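PDB 1MP9: TATA-binding protein from Sulfolobus acidocaldarius, which probably binds the TATA box promoter element close to the start of transcription and so takes part in activating archaeal genes. Local coordinates for residues 27-30 with 31-34; 166-169 with 170-174. All blocks are in the same frame, centred on the assembly; numbering follows the deposited sequence.

Contact 1 of 2, residues 27-30 with 31-34; sequences TLDL and YAME
A chi1 of 177° at Asp29 turns the carboxylate along the chain, over the start of helix 30-36, and OD1 takes the amide of Ala32: Ala32 N to Asp29 OD1 is 2.8 Å and the bond is nearly straight. The donor stands well above the carboxylate plane, and the methyl CB of Ala32 lies 3.5 Å from CG of Asp29. This is a classic N-cap, in which a side-chain oxygen satisfies an amide of the first turn that has no earlier helical carbonyl to reach. The helical ladder then begins, with Met33 N donating to Asp29 O at 3.0 Å and Glu34 N to Leu30 O at 2.8 Å.

On the inner side, Met33 runs extended through chi2 and bends at chi3 (-77°), which carries CE to both methyls of Leu28, 3.8 Å from CD1 and 3.9 Å from CD2. The thioether end thus joins the loop to the helix by apolar contact. Leu28, Leu30 and Met33 all rest on Ile63 of strand 59-63, and Leu30 and Met33 also reach Leu50 of strand 50-54, so the short helix packs against edge strand 50-54 and its neighbour 59-63.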
loop_
_atom_site.group_PDB
_atom_site.type_symbol
_atom_site.label_atom_id
_atom_site.label_comp_id
_atom_site.label_asym_id
_atom_site.label_seq_id
_atom_site.Cartn_x
_atom_site.Cartn_y
_atom_site.Cartn_z
ATOM N N THR A 27 -29.218 9.067 18.486
ATOM C CA THR A 27 -28.113 9.418 19.364
ATOM C C THR A 27 -28.150 8.443 20.535
ATOM O O THR A 27 -29.226 8.010 20.964
ATOM C CB THR A 27 -28.264 10.855 19.817
ATOM O OG1 THR A 27 -28.143 11.700 18.659
ATOM C CG2 THR A 27 -27.207 11.224 20.858
ATOM N N LEU A 28 -26.977 8.071 21.034
ATOM C CA LEU A 28 -26.902 7.093 22.105
ATOM C C LEU A 28 -26.090 7.594 23.278
ATOM O O LEU A 28 -25.078 8.273 23.104
ATOM C CB LEU A 28 -26.267 5.786 21.588
ATOM C CG LEU A 28 -26.939 4.884 20.535
ATOM C CD1 LEU A 28 -25.889 3.866 20.042
ATOM C CD2 LEU A 28 -28.151 4.143 21.106
ATOM N N ASP A 29 -26.548 7.250 24.475
ATOM C CA ASP A 29 -25.865 7.616 25.700
ATOM C C ASP A 29 -25.014 6.381 26.014
ATOM O O ASP A 29 -25.515 5.364 26.506
ATOM C CB ASP A 29 -26.889 7.886 26.811
ATOM C CG ASP A 29 -26.238 8.197 28.153
ATOM O OD1 ASP A 29 -25.149 7.657 28.451
ATOM O OD2 ASP A 29 -26.833 8.969 28.937
ATOM N N LEU A 30 -23.724 6.471 25.707
ATOM C CA LEU A 30 -22.797 5.352 25.928
ATOM C C LEU A 30 -22.552 5.035 27.394
ATOM O O LEU A 30 -22.310 3.876 27.759
ATOM C CB LEU A 30 -21.470 5.622 25.169
ATOM C CG LEU A 30 -21.715 5.814 23.668
ATOM C CD1 LEU A 30 -20.381 6.092 22.971
ATOM C CD2 LEU A 30 -22.379 4.571 23.038
ATOM N N TYR A 31 -22.615 6.051 28.261
ATOM C CA TYR A 31 -22.440 5.775 29.688
ATOM C C TYR A 31 -23.573 4.850 30.121
ATOM O O TYR A 31 -23.380 3.836 30.819
ATOM C CB TYR A 31 -22.500 7.067 30.518
ATOM C CG TYR A 31 -21.352 8.039 30.284
ATOM C CD1 TYR A 31 -21.523 9.152 29.479
ATOM C CD2 TYR A 31 -20.097 7.846 30.899
ATOM C CE1 TYR A 31 -20.478 10.064 29.277
ATOM C CE2 TYR A 31 -19.046 8.761 30.710
ATOM C CZ TYR A 31 -19.255 9.858 29.901
ATOM O OH TYR A 31 -18.275 10.786 29.729
ATOM N N ALA A 32 -24.776 5.217 29.708
ATOM C CA ALA A 32 -25.965 4.429 30.050
ATOM C C ALA A 32 -25.866 3.033 29.450
ATOM O O ALA A 32 -26.166 2.043 30.119
ATOM C CB ALA A 32 -27.253 5.148 29.536
ATOM N N MET A 33 -25.398 2.945 28.206
ATOM C CA MET A 33 -25.299 1.645 27.555
ATOM C C MET A 33 -24.286 0.742 28.238
ATOM O O MET A 33 -24.549 -0.438 28.444
ATOM C CB MET A 33 -24.953 1.806 26.067
ATOM C CG MET A 33 -24.933 0.499 25.308
ATOM S SD MET A 33 -24.524 0.742 23.575
ATOM C CE MET A 33 -26.029 1.350 22.864
ATOM N N GLU A 34 -23.131 1.293 28.610
ATOM C CA GLU A 34 -22.099 0.502 29.290
ATOM C C GLU A 34 -22.652 -0.090 30.581
ATOM O O GLU A 34 -22.395 -1.257 30.905
ATOM C CB GLU A 34 -20.898 1.381 29.616
ATOM C CG GLU A 34 -19.693 0.652 30.171
ATOM C CD GLU A 34 -19.808 0.324 31.644
ATOM O OE1 GLU A 34 -20.316 1.170 32.421
ATOM O OE2 GLU A 34 -19.369 -0.783 32.035
#

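Contact 2 of 2, residues 166-169 with 170-174; sequences KRED and EVHKA
The loop leaving strand 159-165 turns here into the first turns of the long helix 168-184, with Arg167 at the N-cap position. Glu170 reaches back to the residues just before the helix. Glu170 OE1 accepts from two backbone amides: Lys166 N at 2.8 Å, met nearly head-on along the C-O bond, and Arg167 N at 3.1 Å, which comes from above the carboxylate plane with a more bent N-H...O angle of 138°. Glu170 CG is anti to the carbonyl carbon (chi1 -57°) and the chain is extended beyond it, which carries the carboxylate back to this pair of amides. On the way Glu170 CG packs 3.8 Å from CB of Arg167, the two side chains crossing at about a right angle. Without the carboxylate, as with an alanine here, the amides of Lys166 and Arg167 lose their common acceptor, and the turn before the helix is likely to be held less firmly.

Glu168 O holds His172, one turn on, twice, through the helical amide and through the ring. His172 ND1 donates to Glu168 O at 3.2 Å, and this nearly straight bond (170°) in the ring plane probably limits rotation of the imidazole. Alongside it, Glu168 OE2 approaches the ring edge 3.1 Å from His172 CE1. Arg167 and Asp169 form a salt bridge, NH2 to OD2 3.2 Å, by charge alone because the oxygen lies over a guanidinium face.

Val171 faces the sheet, touching Val13, Ala165, Ile109 and Ala111. Glu170 is the N3 residue, and its bond from Arg167 N is the N3 half of a capping box; the N-cap side chain makes no reciprocal bond, so the box is incomplete at the start of this helix on the sheet of the TBP fold.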
loop_
_atom_site.group_PDB
_atom_site.type_symbol
_atom_site.label_atom_id
_atom_site.label_comp_id
_atom_site.label_asym_id
_atom_site.label_seq_id
_atom_site.Cartn_x
_atom_site.Cartn_y
_atom_site.Cartn_z
ATOM N N LYS A 166 -14.824 -2.837 -1.595
ATOM C CA LYS A 166 -16.025 -2.823 -0.801
ATOM C C LYS A 166 -16.946 -3.961 -1.218
ATOM O O LYS A 166 -17.975 -4.190 -0.584
ATOM C CB LYS A 166 -16.748 -1.478 -0.937
ATOM C CG LYS A 166 -16.008 -0.334 -0.276
ATOM C CD LYS A 166 -16.780 0.973 -0.429
ATOM C CE LYS A 166 -15.972 2.151 0.094
ATOM N NZ LYS A 166 -16.788 3.406 0.074
ATOM N N ARG A 167 -16.575 -4.672 -2.279
ATOM C CA ARG A 167 -17.380 -5.794 -2.751
ATOM C C ARG A 167 -16.473 -6.983 -3.040
ATOM O O ARG A 167 -15.346 -6.811 -3.532
ATOM C CB ARG A 167 -18.091 -5.438 -4.047
ATOM C CG ARG A 167 -18.863 -4.149 -4.061
ATOM C CD ARG A 167 -19.602 -4.114 -5.387
ATOM N NE ARG A 167 -20.453 -5.300 -5.487
ATOM C CZ ARG A 167 -21.063 -5.714 -6.594
ATOM N NH1 ARG A 167 -20.922 -5.036 -7.729
ATOM N NH2 ARG A 167 -21.803 -6.815 -6.563
ATOM N N GLU A 168 -16.951 -8.189 -2.764
ATOM C CA GLU A 168 -16.119 -9.344 -3.019
ATOM C C GLU A 168 -15.738 -9.500 -4.496
ATOM O O GLU A 168 -14.622 -9.924 -4.796
ATOM C CB GLU A 168 -16.772 -10.640 -2.460
ATOM C CG GLU A 168 -16.089 -11.917 -2.953
ATOM C CD GLU A 168 -16.070 -13.082 -1.954
ATOM O OE1 GLU A 168 -17.016 -13.222 -1.144
ATOM O OE2 GLU A 168 -15.085 -13.881 -2.008
ATOM N N ASP A 169 -16.620 -9.149 -5.433
ATOM C CA ASP A 169 -16.215 -9.314 -6.827
ATOM C C ASP A 169 -15.077 -8.374 -7.217
ATOM O O ASP A 169 -14.287 -8.699 -8.093
ATOM C CB ASP A 169 -17.398 -9.190 -7.829
ATOM C CG ASP A 169 -18.173 -7.871 -7.722
ATOM O OD1 ASP A 169 -17.691 -6.852 -7.179
ATOM O OD2 ASP A 169 -19.308 -7.863 -8.217
ATOM N N GLU A 170 -14.983 -7.218 -6.570
ATOM C CA GLU A 170 -13.871 -6.303 -6.862
ATOM C C GLU A 170 -12.564 -6.971 -6.424
ATOM O O GLU A 170 -11.524 -6.837 -7.096
ATOM C CB GLU A 170 -14.020 -4.980 -6.103
ATOM C CG GLU A 170 -15.306 -4.239 -6.376
ATOM C CD GLU A 170 -15.373 -2.943 -5.598
ATOM O OE1 GLU A 170 -15.032 -2.927 -4.396
ATOM O OE2 GLU A 170 -15.765 -1.926 -6.200
ATOM N N VAL A 171 -12.596 -7.648 -5.275
ATOM C CA VAL A 171 -11.385 -8.330 -4.834
ATOM C C VAL A 171 -10.950 -9.305 -5.905
ATOM O O VAL A 171 -9.777 -9.296 -6.340
ATOM C CB VAL A 171 -11.593 -9.113 -3.555
ATOM C CG1 VAL A 171 -10.330 -9.978 -3.286
ATOM C CG2 VAL A 171 -11.837 -8.133 -2.377
ATOM N N HIS A 172 -11.886 -10.143 -6.355
ATOM C CA HIS A 172 -11.544 -11.117 -7.377
ATOM C C HIS A 172 -11.131 -10.497 -8.689
ATOM O O HIS A 172 -10.280 -11.041 -9.398
ATOM C CB HIS A 172 -12.687 -12.106 -7.613
ATOM C CG HIS A 172 -12.808 -13.133 -6.544
ATOM N ND1 HIS A 172 -13.464 -12.898 -5.351
ATOM C CD2 HIS A 172 -12.394 -14.419 -6.501
ATOM C CE1 HIS A 172 -13.460 -14.005 -4.626
ATOM N NE2 HIS A 172 -12.819 -14.943 -5.307
ATOM N N LYS A 173 -11.726 -9.370 -9.035
ATOM C CA LYS A 173 -11.331 -8.718 -10.272
ATOM C C LYS A 173 -9.885 -8.214 -10.194
ATOM O O LYS A 173 -9.091 -8.363 -11.133
ATOM C CB LYS A 173 -12.209 -7.508 -10.563
ATOM C CG LYS A 173 -11.722 -6.736 -11.791
ATOM C CD LYS A 173 -12.674 -5.595 -12.139
ATOM C CE LYS A 173 -12.147 -4.759 -13.323
ATOM N NZ LYS A 173 -13.144 -3.673 -13.602
ATOM N N ALA A 174 -9.535 -7.613 -9.072
ATOM C CA ALA A 174 -8.177 -7.099 -8.930
ATOM C C ALA A 174 -7.124 -8.225 -9.002
ATOM O O ALA A 174 -6.070 -8.050 -9.610
ATOM C CB ALA A 174 -8.064 -6.330 -7.602
#

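Overall arrangement
Both contacts illustrate how a helix is started, and each lies within one continuous stretch, joining residues a few positions apart, so neither closes a long loop. From the N terminus, strand 12-23 runs into the loop at 27-30, and contact 1 turns it into the short helix 30-36 beside edge strand 50-54 and its neighbour 59-63. The chain passes through the rest of the first repeat and into the second, where contact 2 follows strand 159-165 and opens helix 168-184, closer in space to the centre of the chain. The two are in series, neither nesting nor crossing, with centres about 36 Å apart and nearest atoms about 22 Å apart. Both helices pack on the shared antiparallel sheet.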